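Local coordinates for beta-L-arabinobiosidase (PDB 5MQR), which is a glycoside hydrolase of the gut bacterium Bacteroides thetaiotaomicron that probably releases L-arabinofuranose units during the breakdown of plant pectin, at residues Q233-L236 against L240-M243; I256-G261 against W294-L299; Y268-P271 against I275-L278; K280-S285 against A309-Q314. All coordinates share one frame; numbering follows the deposited sequence.

Contact 1: Q233-L236 against L240-M243; sequences QEIL and LYMM
Met242, present as selenomethionine, brings its terminal methyl against the C-terminal end of the helix that carries Ile235. Its chain bends at two successive bonds (chi2 -59°, chi3 96°), which turns CE back towards that helix instead of letting the side chain run straight out. There Met242 CE comes to 3.3 Å from the backbone oxygen Ile235 O, and it also lies 3.9 Å from the branch methyl Ile235 CG2. The two side chains cross at about a right angle. Nearer the backbone, Met242 CG sits 3.9 Å from Leu236 O, while the selenium touches Leu236 CD2 at 4.3 Å, although the CB of Leu236 points away from 240-243. Two short helices, 226-236 and 239-242, thus fold against one another across a tight connection, a helical excursion within the beta-propeller part of the chain. Ile235 serves two neighbours in the facing helix, since its CG2, anti to the backbone N, also packs on Tyr241 CB at 4.1 Å, and it approaches the phenol ring obliquely. From CB, the tyrosine runs on towards the propeller strands, where its ring meets Tyr156 edge-to-face and its hydroxyl hydrogen-bonds Asn379. Ile235 and Tyr241 both rest on Met166 of strand 163-170, and the Tyr241 side chain comes within about 6 Å of a bound calcium ion.

Contact 2: I256-G261 against W294-L299; sequences IPLKKG and WAEPVL
Leu258 is the first residue along 256-261 to meet the other segment, with its CB 4.2 Å from Trp294 CD1, on the five-membered part of the indole, in an oblique approach. With CG anti to the backbone N (chi1 -177°), its CD1 is carried on to Glu296, 3.6 Å from Glu296 OE2. The ammonium group of Lys259 turns back to its own segment and hydrogen-bonds the backbone of Ile256, with 2.7 Å from Lys259 NZ to Ile256 O, almost in line with the carbonyl. Lys260 then reaches across at the solvent-facing side. Its chain and that of Glu296, which is bent at chi2 (-76°), come from opposite directions, and a long salt bridge of 3.7 Å joins Lys260 NZ to Glu296 OE2. The same carboxylate oxygen therefore faces a methyl and an ammonium group. Trp294 is the last residue of an Asp box, the Ser-X-Asp-X-Gly-X-Thr-Trp turn of BNR repeats, and it gives a weak NE1 hydrogen bond to Gly291 O within that turn. The indole lies against strands 275-278 and 283-287, while Pro257 packs on helix 239-242, so the loop 256-261 bridges that helix and the turn leading to strand 299-300.

Contact 3: Y268-P271 against I275-L278; sequences YTLP and IASL
Ala276 CB lies over one face of the Tyr268 ring, 3.9 Å from Tyr268 CE1, and forms the apolar centre together with Leu270, whose CD2 is 4.1 Å from that same methyl. Tyr268 CG stands between its backbone N and carbonyl carbon (chi1 56°), which folds the ring over the neighbouring strand and also brings Tyr268 CE2 within 4.4 Å of Leu278 CD1. Outward from this core, the backbones of Tyr268 and Ala276 form an antiparallel hydrogen-bonded pair, with 3.0 Å from Tyr268 N to Ala276 O and 2.9 Å from Ala276 N to Tyr268 O. The oxygen of Tyr268 also receives a CA-H...O contact from Ile275. Next comes the non-hydrogen-bonded pair Thr269-Ile275, whose side chains occupy the sheet face away from Tyr268 and Ala276; there Thr269 OG1 is 4.1 Å from Ile275 CG1. The polar ends find partners farther off: Thr269 OG1 bonds Glu377, and the Tyr268 hydroxyl bonds both Gly342 O and the hydroxyl of Tyr345. Strands 266-269 and 275-278 make a beta hairpin, the first half of a four-stranded antiparallel blade such as builds the propellers of sialidase-like proteins.

Contact 4: K280-S285 against A309-Q314; sequences KHALTS and AKIWGQ
Lys280 runs alongside the start of 309-314, and its side chain can be followed outward from CB, where the contact has not yet begun. CG, beside the backbone N (chi1 -77°), makes the first touch, 4.2 Å from the backbone nitrogen Lys310 N. CD continues the extended chain, and CE meets a second lysine, 4.2 Å from Lys310 CG. At the tip, NZ hydrogen-bonds Asn308 O, just before the second segment, and the OH of the phosphotyrosine at position 371. Lys310 sends its own amine elsewhere, to Gln77 OE1, while Arg152 of strand 148-157 touches both lysines. The positive charges of Lys280, Lys310 and Arg152 thus gather here, with Lys280 bonded to the phosphotyrosine.

The second point of contact is purely apolar. Ile311 directs CG2 at Ala282, 4.0 Å from Ala282 CA and 4.3 Å from Ala282 CB; the methyl occupies the position between backbone N and carbonyl carbon because the longer CG1 branch lies anti to N (chi1 172°). Further along its strand, Trp312 NE1 donates over 2.8 Å to a lone pair of Gln314 OE1, in the carbonyl plane of the amide, and the oxygen lies in the plane of the indole, which should limit rotation of the ring. Ala282 lies where the chain passes from strand 275-278 to strand 283-287, whereas Ile311 leads towards Trp312 and also packs on strand 321-325, so the contact lies between two successive four-stranded blades, whose first strands are further joined through Asn266.

In the fold
Short-range and long-range closures alternate along this part of the chain. Contact 1 comes first and closes the short link between helices 226-236 and 239-242. Contact 2 then closes a span of 32 residues, from the loop after helix 239-242 to the turn before strand 299-300, and the hairpin of contact 3 lies wholly within that span. Contact 4 crosses contact 2, since 280-285 falls inside the span and 309-314 beyond it, carrying the chain into the next blade. Space follows the same order: Met243 touches Trp294, that indole packs against Ser277, and Ser277 bonds to strand 283-287. The contacts thus tie the two helices to the blade 266-300, and that blade to the next, which starts with strand 311-315.

Contact 1: Q233-L236 against L240-M243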
loop_
_atom_site.group_PDB
_atom_site.type_symbol
_atom_site.label_atom_id
_atom_site.label_comp_id
_atom_site.label_asym_id
_atom_site.label_seq_id
_atom_site.Cartn_x
_atom_site.Cartn_y
_atom_site.Cartn_z
ATOM N N GLN A 233 18.453 -28.752 -28.860
ATOM C CA GLN A 233 19.722 -28.078 -29.109
ATOM C C GLN A 233 19.802 -26.701 -28.430
ATOM O O GLN A 233 20.889 -26.286 -28.015
ATOM C CB GLN A 233 19.980 -27.950 -30.624
ATOM C CG GLN A 233 21.403 -27.523 -30.987
ATOM C CD GLN A 233 22.446 -28.481 -30.423
ATOM O OE1 GLN A 233 22.404 -29.668 -30.699
ATOM N NE2 GLN A 233 23.360 -27.973 -29.615
ATOM N N GLU A 234 18.660 -26.009 -28.332
ATOM C CA GLU A 234 18.559 -24.729 -27.625
ATOM C C GLU A 234 18.844 -24.859 -26.132
ATOM O O GLU A 234 19.343 -23.914 -25.523
ATOM C CB GLU A 234 17.153 -24.112 -27.748
ATOM C CG GLU A 234 16.815 -23.518 -29.109
ATOM C CD GLU A 234 15.341 -23.173 -29.260
ATOM O OE1 GLU A 234 14.631 -22.964 -28.251
ATOM O OE2 GLU A 234 14.886 -23.115 -30.418
ATOM N N ILE A 235 18.461 -25.987 -25.536
ATOM C CA ILE A 235 18.743 -26.229 -24.134
ATOM C C ILE A 235 20.249 -26.300 -23.957
ATOM O O ILE A 235 20.792 -25.606 -23.100
ATOM C CB ILE A 235 18.107 -27.523 -23.633
ATOM C CG1 ILE A 235 16.579 -27.365 -23.594
ATOM C CG2 ILE A 235 18.652 -27.887 -22.257
ATOM C CD1 ILE A 235 15.840 -28.684 -23.536
ATOM N N LEU A 236 20.900 -27.116 -24.780
ATOM C CA LEU A 236 22.356 -27.293 -24.733
ATOM C C LEU A 236 23.120 -26.001 -25.017
ATOM O O LEU A 236 24.179 -25.796 -24.470
ATOM C CB LEU A 236 22.818 -28.368 -25.725
ATOM C CG LEU A 236 22.415 -29.818 -25.429
ATOM C CD1 LEU A 236 22.769 -30.743 -26.601
ATOM C CD2 LEU A 236 23.078 -30.300 -24.144
ATOM N N LEU A 240 22.342 -20.750 -19.049
ATOM C CA LEU A 240 21.471 -20.754 -17.878
ATOM C C LEU A 240 20.906 -22.151 -17.549
ATOM O O LEU A 240 20.647 -22.459 -16.386
ATOM C CB LEU A 240 20.322 -19.757 -18.025
ATOM C CG LEU A 240 20.722 -18.299 -18.236
ATOM C CD1 LEU A 240 19.462 -17.464 -18.248
ATOM C CD2 LEU A 240 21.686 -17.815 -17.161
ATOM N N TYR A 241 20.706 -22.970 -18.574
ATOM C CA TYR A 241 20.286 -24.351 -18.393
ATOM C C TYR A 241 21.468 -25.259 -18.034
ATOM O O TYR A 241 21.312 -26.159 -17.209
ATOM C CB TYR A 241 19.488 -24.851 -19.623
ATOM C CG TYR A 241 18.066 -24.337 -19.567
ATOM C CD1 TYR A 241 17.764 -22.998 -19.844
ATOM C CD2 TYR A 241 17.034 -25.163 -19.142
ATOM C CE1 TYR A 241 16.457 -22.522 -19.751
ATOM C CE2 TYR A 241 15.736 -24.706 -19.044
ATOM C CZ TYR A 241 15.445 -23.388 -19.347
ATOM O OH TYR A 241 14.137 -22.960 -19.213
HETATM N N MSE A 242 22.655 -25.010 -18.591
HETATM C CA MSE A 242 23.846 -25.816 -18.226
HETATM C C MSE A 242 24.236 -25.600 -16.766
HETATM O O MSE A 242 24.637 -26.554 -16.084
HETATM C CB MSE A 242 25.016 -25.562 -19.158
HETATM C CG MSE A 242 24.705 -25.856 -20.619
HETATM SE SE MSE A 242 24.171 -27.716 -20.863
HETATM C CE MSE A 242 22.217 -27.498 -20.793
HETATM N N MSE A 243 24.036 -24.387 -16.248
HETATM C CA MSE A 243 24.247 -24.096 -14.827
HETATM C C MSE A 243 23.397 -24.931 -13.904
HETATM O O MSE A 243 23.740 -25.101 -12.730
HETATM C CB MSE A 243 23.939 -22.641 -14.498
HETATM C CG MSE A 243 24.925 -21.662 -15.131
HETATM SE SE MSE A 243 26.768 -21.904 -14.479
HETATM C CE MSE A 243 26.451 -20.979 -12.766
#

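Contact 2: I256-G261 against W294-L299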
loop_
_atom_site.group_PDB
_atom_site.type_symbol
_atom_site.label_atom_id
_atom_site.label_comp_id
_atom_site.label_asym_id
_atom_site.label_seq_id
_atom_site.Cartn_x
_atom_site.Cartn_y
_atom_site.Cartn_z
ATOM N N ILE A 256 29.495 -27.057 -18.896
ATOM C CA ILE A 256 29.068 -26.336 -17.695
ATOM C C ILE A 256 29.895 -25.042 -17.607
ATOM O O ILE A 256 31.124 -25.104 -17.586
ATOM C CB ILE A 256 29.246 -27.156 -16.384
ATOM C CG1 ILE A 256 28.665 -28.589 -16.486
ATOM C CG2 ILE A 256 28.611 -26.415 -15.221
ATOM C CD1 ILE A 256 27.156 -28.700 -16.698
ATOM N N PRO A 257 29.231 -23.874 -17.557
ATOM C CA PRO A 257 29.995 -22.609 -17.533
ATOM C C PRO A 257 30.872 -22.395 -16.286
ATOM O O PRO A 257 32.019 -21.980 -16.410
ATOM C CB PRO A 257 28.900 -21.526 -17.600
ATOM C CG PRO A 257 27.710 -22.209 -18.179
ATOM C CD PRO A 257 27.781 -23.636 -17.714
ATOM N N LEU A 258 30.301 -22.653 -15.111
ATOM C CA LEU A 258 30.984 -22.528 -13.824
ATOM C C LEU A 258 30.991 -23.924 -13.229
ATOM O O LEU A 258 29.942 -24.461 -12.918
ATOM C CB LEU A 258 30.234 -21.556 -12.901
ATOM C CG LEU A 258 30.859 -21.257 -11.524
ATOM C CD1 LEU A 258 32.214 -20.568 -11.666
ATOM C CD2 LEU A 258 29.923 -20.415 -10.663
ATOM N N LYS A 259 32.175 -24.500 -13.070
ATOM C CA LYS A 259 32.310 -25.921 -12.767
ATOM C C LYS A 259 32.158 -26.353 -11.286
ATOM O O LYS A 259 31.959 -27.534 -11.008
ATOM C CB LYS A 259 33.602 -26.436 -13.391
ATOM C CG LYS A 259 33.457 -26.556 -14.906
ATOM C CD LYS A 259 34.784 -26.505 -15.648
ATOM C CE LYS A 259 34.591 -26.613 -17.159
ATOM N NZ LYS A 259 33.795 -25.469 -17.676
ATOM N N LYS A 260 32.210 -25.411 -10.352
ATOM C CA LYS A 260 31.972 -25.710 -8.929
ATOM C C LYS A 260 30.524 -26.128 -8.685
ATOM O O LYS A 260 29.586 -25.590 -9.282
ATOM C CB LYS A 260 32.332 -24.508 -8.035
ATOM C CG LYS A 260 33.828 -24.312 -7.864
ATOM C CD LYS A 260 34.240 -22.838 -7.822
ATOM C CE LYS A 260 35.767 -22.684 -7.859
ATOM N NZ LYS A 260 36.197 -21.294 -8.182
ATOM N N GLY A 261 30.366 -27.075 -7.768
ATOM C CA GLY A 261 29.081 -27.711 -7.473
ATOM C C GLY A 261 28.210 -26.923 -6.526
ATOM O O GLY A 261 27.810 -27.421 -5.493
ATOM N N TRP A 294 30.662 -15.663 -14.355
ATOM C CA TRP A 294 30.034 -15.273 -13.091
ATOM C C TRP A 294 31.038 -14.607 -12.182
ATOM O O TRP A 294 32.203 -14.988 -12.164
ATOM C CB TRP A 294 29.427 -16.503 -12.425
ATOM C CG TRP A 294 28.265 -17.038 -13.226
ATOM C CD1 TRP A 294 28.306 -18.028 -14.185
ATOM C CD2 TRP A 294 26.907 -16.602 -13.170
ATOM N NE1 TRP A 294 27.053 -18.224 -14.715
ATOM C CE2 TRP A 294 26.180 -17.362 -14.114
ATOM C CE3 TRP A 294 26.230 -15.635 -12.419
ATOM C CZ2 TRP A 294 24.819 -17.197 -14.317
ATOM C CZ3 TRP A 294 24.872 -15.473 -12.631
ATOM C CH2 TRP A 294 24.180 -16.267 -13.570
ATOM N N ALA A 295 30.587 -13.602 -11.450
ATOM C CA ALA A 295 31.478 -12.851 -10.579
ATOM C C ALA A 295 31.906 -13.721 -9.394
ATOM O O ALA A 295 31.083 -14.423 -8.803
ATOM C CB ALA A 295 30.826 -11.556 -10.097
ATOM N N GLU A 296 33.212 -13.695 -9.124
ATOM C CA GLU A 296 33.856 -14.277 -7.951
ATOM C C GLU A 296 34.200 -13.132 -6.957
ATOM O O GLU A 296 34.268 -11.953 -7.355
ATOM C CB GLU A 296 35.120 -15.032 -8.363
ATOM C CG GLU A 296 34.896 -16.171 -9.374
ATOM C CD GLU A 296 34.287 -17.459 -8.780
ATOM O OE1 GLU A 296 33.967 -17.475 -7.565
ATOM O OE2 GLU A 296 34.133 -18.480 -9.512
ATOM N N PRO A 297 34.354 -13.437 -5.660
ATOM C CA PRO A 297 34.070 -14.755 -5.058
ATOM C C PRO A 297 32.547 -14.966 -4.884
ATOM O O PRO A 297 31.805 -13.989 -4.750
ATOM C CB PRO A 297 34.761 -14.641 -3.692
ATOM C CG PRO A 297 34.648 -13.150 -3.351
ATOM C CD PRO A 297 34.377 -12.378 -4.627
ATOM N N VAL A 298 32.089 -16.218 -4.944
ATOM C CA VAL A 298 30.680 -16.516 -4.729
ATOM C C VAL A 298 30.476 -16.718 -3.237
ATOM O O VAL A 298 30.965 -17.693 -2.669
ATOM C CB VAL A 298 30.206 -17.777 -5.489
ATOM C CG1 VAL A 298 28.746 -18.075 -5.158
ATOM C CG2 VAL A 298 30.382 -17.611 -6.995
ATOM N N LEU A 299 29.740 -15.808 -2.615
ATOM C CA LEU A 299 29.498 -15.854 -1.198
ATOM C C LEU A 299 28.009 -15.875 -0.888
ATOM O O LEU A 299 27.170 -15.539 -1.737
ATOM C CB LEU A 299 30.144 -14.641 -0.528
ATOM C CG LEU A 299 31.655 -14.478 -0.721
ATOM C CD1 LEU A 299 32.113 -13.181 -0.067
ATOM C CD2 LEU A 299 32.455 -15.672 -0.202
#

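Contact 3: Y268-P271 against I275-L278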
loop_
_atom_site.group_PDB
_atom_site.type_symbol
_atom_site.label_atom_id
_atom_site.label_comp_id
_atom_site.label_asym_id
_atom_site.label_seq_id
_atom_site.Cartn_x
_atom_site.Cartn_y
_atom_site.Cartn_z
ATOM N N TYR A 268 17.555 -14.606 -12.237
ATOM C CA TYR A 268 16.621 -13.663 -12.818
ATOM C C TYR A 268 17.354 -12.464 -13.376
ATOM O O TYR A 268 18.516 -12.242 -13.047
ATOM C CB TYR A 268 15.571 -13.228 -11.804
ATOM C CG TYR A 268 16.061 -12.637 -10.499
ATOM C CD1 TYR A 268 16.535 -11.322 -10.417
ATOM C CD2 TYR A 268 15.978 -13.366 -9.324
ATOM C CE1 TYR A 268 16.944 -10.781 -9.200
ATOM C CE2 TYR A 268 16.374 -12.843 -8.103
ATOM C CZ TYR A 268 16.849 -11.544 -8.032
ATOM O OH TYR A 268 17.206 -11.022 -6.811
ATOM N N THR A 269 16.646 -11.695 -14.194
ATOM C CA THR A 269 17.206 -10.564 -14.910
ATOM C C THR A 269 16.909 -9.279 -14.139
ATOM O O THR A 269 15.763 -8.973 -13.838
ATOM C CB THR A 269 16.646 -10.495 -16.345
ATOM O OG1 THR A 269 16.975 -11.712 -17.039
ATOM C CG2 THR A 269 17.252 -9.305 -17.106
ATOM N N LEU A 270 17.965 -8.551 -13.806
ATOM C CA LEU A 270 17.865 -7.283 -13.080
ATOM C C LEU A 270 17.370 -6.159 -14.012
ATOM O O LEU A 270 17.349 -6.336 -15.218
ATOM C CB LEU A 270 19.243 -6.913 -12.513
ATOM C CG LEU A 270 19.873 -7.852 -11.489
ATOM C CD1 LEU A 270 21.307 -7.430 -11.213
ATOM C CD2 LEU A 270 19.036 -7.854 -10.210
ATOM N N PRO A 271 16.965 -5.006 -13.467
ATOM C CA PRO A 271 16.461 -3.956 -14.374
ATOM C C PRO A 271 17.456 -3.465 -15.425
ATOM O O PRO A 271 17.015 -3.053 -16.488
ATOM C CB PRO A 271 16.060 -2.820 -13.424
ATOM C CG PRO A 271 15.746 -3.531 -12.145
ATOM C CD PRO A 271 16.739 -4.653 -12.055
ATOM N N ILE A 275 22.272 -10.545 -14.959
ATOM C CA ILE A 275 21.577 -11.700 -14.388
ATOM C C ILE A 275 22.128 -12.007 -12.982
ATOM O O ILE A 275 23.338 -12.163 -12.806
ATOM C CB ILE A 275 21.687 -12.913 -15.329
ATOM C CG1 ILE A 275 20.947 -12.608 -16.665
ATOM C CG2 ILE A 275 21.144 -14.169 -14.651
ATOM C CD1 ILE A 275 21.230 -13.578 -17.772
ATOM N N ALA A 276 21.228 -12.071 -12.004
ATOM C CA ALA A 276 21.565 -12.417 -10.633
ATOM C C ALA A 276 21.229 -13.887 -10.401
ATOM O O ALA A 276 20.160 -14.319 -10.793
ATOM C CB ALA A 276 20.783 -11.561 -9.652
ATOM N N SER A 277 22.140 -14.621 -9.749
ATOM C CA SER A 277 21.955 -16.030 -9.438
ATOM C C SER A 277 21.836 -16.293 -7.949
ATOM O O SER A 277 22.357 -15.533 -7.110
ATOM C CB SER A 277 23.126 -16.857 -9.989
ATOM O OG SER A 277 24.359 -16.504 -9.381
ATOM N N LEU A 278 21.180 -17.407 -7.648
ATOM C CA LEU A 278 21.030 -17.935 -6.299
ATOM C C LEU A 278 21.235 -19.454 -6.349
ATOM O O LEU A 278 20.891 -20.125 -7.337
ATOM C CB LEU A 278 19.649 -17.626 -5.709
ATOM C CG LEU A 278 19.409 -16.156 -5.362
ATOM C CD1 LEU A 278 17.928 -15.821 -5.228
ATOM C CD2 LEU A 278 20.147 -15.750 -4.095
#

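Contact 4: K280-S285 against A309-Q314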
loop_
_atom_site.group_PDB
_atom_site.type_symbol
_atom_site.label_atom_id
_atom_site.label_comp_id
_atom_site.label_asym_id
_atom_site.label_seq_id
_atom_site.Cartn_x
_atom_site.Cartn_y
_atom_site.Cartn_z
ATOM N N LYS A 280 21.638 -22.914 -3.214
ATOM C CA LYS A 280 21.501 -23.294 -1.800
ATOM C C LYS A 280 22.444 -22.519 -0.861
ATOM O O LYS A 280 23.590 -22.169 -1.242
ATOM C CB LYS A 280 21.785 -24.778 -1.622
ATOM C CG LYS A 280 20.658 -25.688 -2.061
ATOM C CD LYS A 280 20.850 -27.078 -1.471
ATOM C CE LYS A 280 19.741 -28.008 -1.921
ATOM N NZ LYS A 280 19.784 -29.238 -1.087
ATOM N N HIS A 281 21.953 -22.267 0.357
ATOM C CA HIS A 281 22.626 -21.403 1.366
ATOM C C HIS A 281 22.623 -19.938 0.955
ATOM O O HIS A 281 23.354 -19.119 1.504
ATOM C CB HIS A 281 24.056 -21.877 1.685
ATOM C CG HIS A 281 24.125 -23.306 2.122
ATOM N ND1 HIS A 281 23.780 -23.711 3.398
ATOM C CD2 HIS A 281 24.481 -24.429 1.452
ATOM C CE1 HIS A 281 23.923 -25.020 3.496
ATOM N NE2 HIS A 281 24.348 -25.479 2.330
ATOM N N ALA A 282 21.760 -19.617 -0.002
ATOM C CA ALA A 282 21.733 -18.329 -0.638
ATOM C C ALA A 282 23.116 -17.833 -1.103
ATOM O O ALA A 282 23.385 -16.639 -1.068
ATOM C CB ALA A 282 21.037 -17.335 0.283
ATOM N N LEU A 283 23.984 -18.738 -1.568
ATOM C CA LEU A 283 25.132 -18.295 -2.361
ATOM C C LEU A 283 24.585 -17.508 -3.564
ATOM O O LEU A 283 23.482 -17.779 -4.086
ATOM C CB LEU A 283 26.030 -19.440 -2.838
ATOM C CG LEU A 283 26.737 -20.304 -1.773
ATOM C CD1 LEU A 283 27.549 -21.410 -2.416
ATOM C CD2 LEU A 283 27.645 -19.515 -0.853
ATOM N N THR A 284 25.335 -16.500 -3.975
ATOM C CA THR A 284 24.813 -15.577 -4.971
ATOM C C THR A 284 25.914 -14.949 -5.804
ATOM O O THR A 284 27.029 -14.755 -5.336
ATOM C CB THR A 284 23.900 -14.543 -4.311
ATOM O OG1 THR A 284 23.182 -13.812 -5.316
ATOM C CG2 THR A 284 24.715 -13.604 -3.431
ATOM N N SER A 285 25.581 -14.670 -7.062
ATOM C CA SER A 285 26.498 -14.018 -7.987
ATOM C C SER A 285 25.735 -13.202 -9.038
ATOM O O SER A 285 24.506 -12.960 -8.926
ATOM C CB SER A 285 27.428 -15.045 -8.640
ATOM O OG SER A 285 28.363 -14.414 -9.475
ATOM N N ALA A 309 17.594 -25.944 2.093
ATOM C CA ALA A 309 16.334 -26.369 1.498
ATOM C C ALA A 309 15.900 -25.550 0.255
ATOM O O ALA A 309 14.699 -25.507 -0.057
ATOM C CB ALA A 309 15.257 -26.351 2.572
ATOM N N LYS A 310 16.884 -24.963 -0.443
ATOM C CA LYS A 310 16.720 -24.052 -1.610
ATOM C C LYS A 310 16.132 -22.655 -1.311
ATOM O O LYS A 310 15.328 -22.462 -0.395
ATOM C CB LYS A 310 15.868 -24.644 -2.738
ATOM C CG LYS A 310 16.328 -25.945 -3.344
ATOM C CD LYS A 310 15.404 -26.330 -4.498
ATOM C CE LYS A 310 15.849 -27.638 -5.153
ATOM N NZ LYS A 310 15.007 -28.041 -6.314
ATOM N N ILE A 311 16.527 -21.704 -2.148
ATOM C CA ILE A 311 15.928 -20.380 -2.188
ATOM C C ILE A 311 15.553 -20.103 -3.656
ATOM O O ILE A 311 16.306 -20.429 -4.586
ATOM C CB ILE A 311 16.877 -19.319 -1.604
ATOM C CG1 ILE A 311 16.318 -17.898 -1.829
ATOM C CG2 ILE A 311 18.276 -19.436 -2.196
ATOM C CD1 ILE A 311 16.926 -16.834 -0.913
ATOM N N TRP A 312 14.362 -19.564 -3.853
ATOM C CA TRP A 312 13.867 -19.232 -5.161
ATOM C C TRP A 312 13.730 -17.736 -5.263
ATOM O O TRP A 312 13.087 -17.122 -4.422
ATOM C CB TRP A 312 12.486 -19.826 -5.352
ATOM C CG TRP A 312 11.826 -19.352 -6.595
ATOM C CD1 TRP A 312 10.805 -18.463 -6.688
ATOM C CD2 TRP A 312 12.182 -19.702 -7.927
ATOM N NE1 TRP A 312 10.474 -18.262 -7.990
ATOM C CE2 TRP A 312 11.306 -19.008 -8.782
ATOM C CE3 TRP A 312 13.147 -20.554 -8.486
ATOM C CZ2 TRP A 312 11.364 -19.134 -10.187
ATOM C CZ3 TRP A 312 13.202 -20.685 -9.869
ATOM C CH2 TRP A 312 12.303 -19.987 -10.707
ATOM N N GLY A 313 14.289 -17.167 -6.307
ATOM C CA GLY A 313 14.142 -15.745 -6.590
ATOM C C GLY A 313 13.610 -15.526 -7.997
ATOM O O GLY A 313 13.984 -16.237 -8.909
ATOM N N GLN A 314 12.763 -14.524 -8.170
ATOM C CA GLN A 314 12.287 -14.148 -9.489
ATOM C C GLN A 314 11.837 -12.705 -9.554
ATOM O O GLN A 314 11.516 -12.097 -8.533
ATOM C CB GLN A 314 11.126 -15.045 -9.934
ATOM C CG GLN A 314 9.802 -14.868 -9.187
ATOM C CD GLN A 314 8.700 -15.739 -9.796
ATOM O OE1 GLN A 314 8.572 -16.937 -9.494
ATOM N NE2 GLN A 314 7.919 -15.142 -10.686
#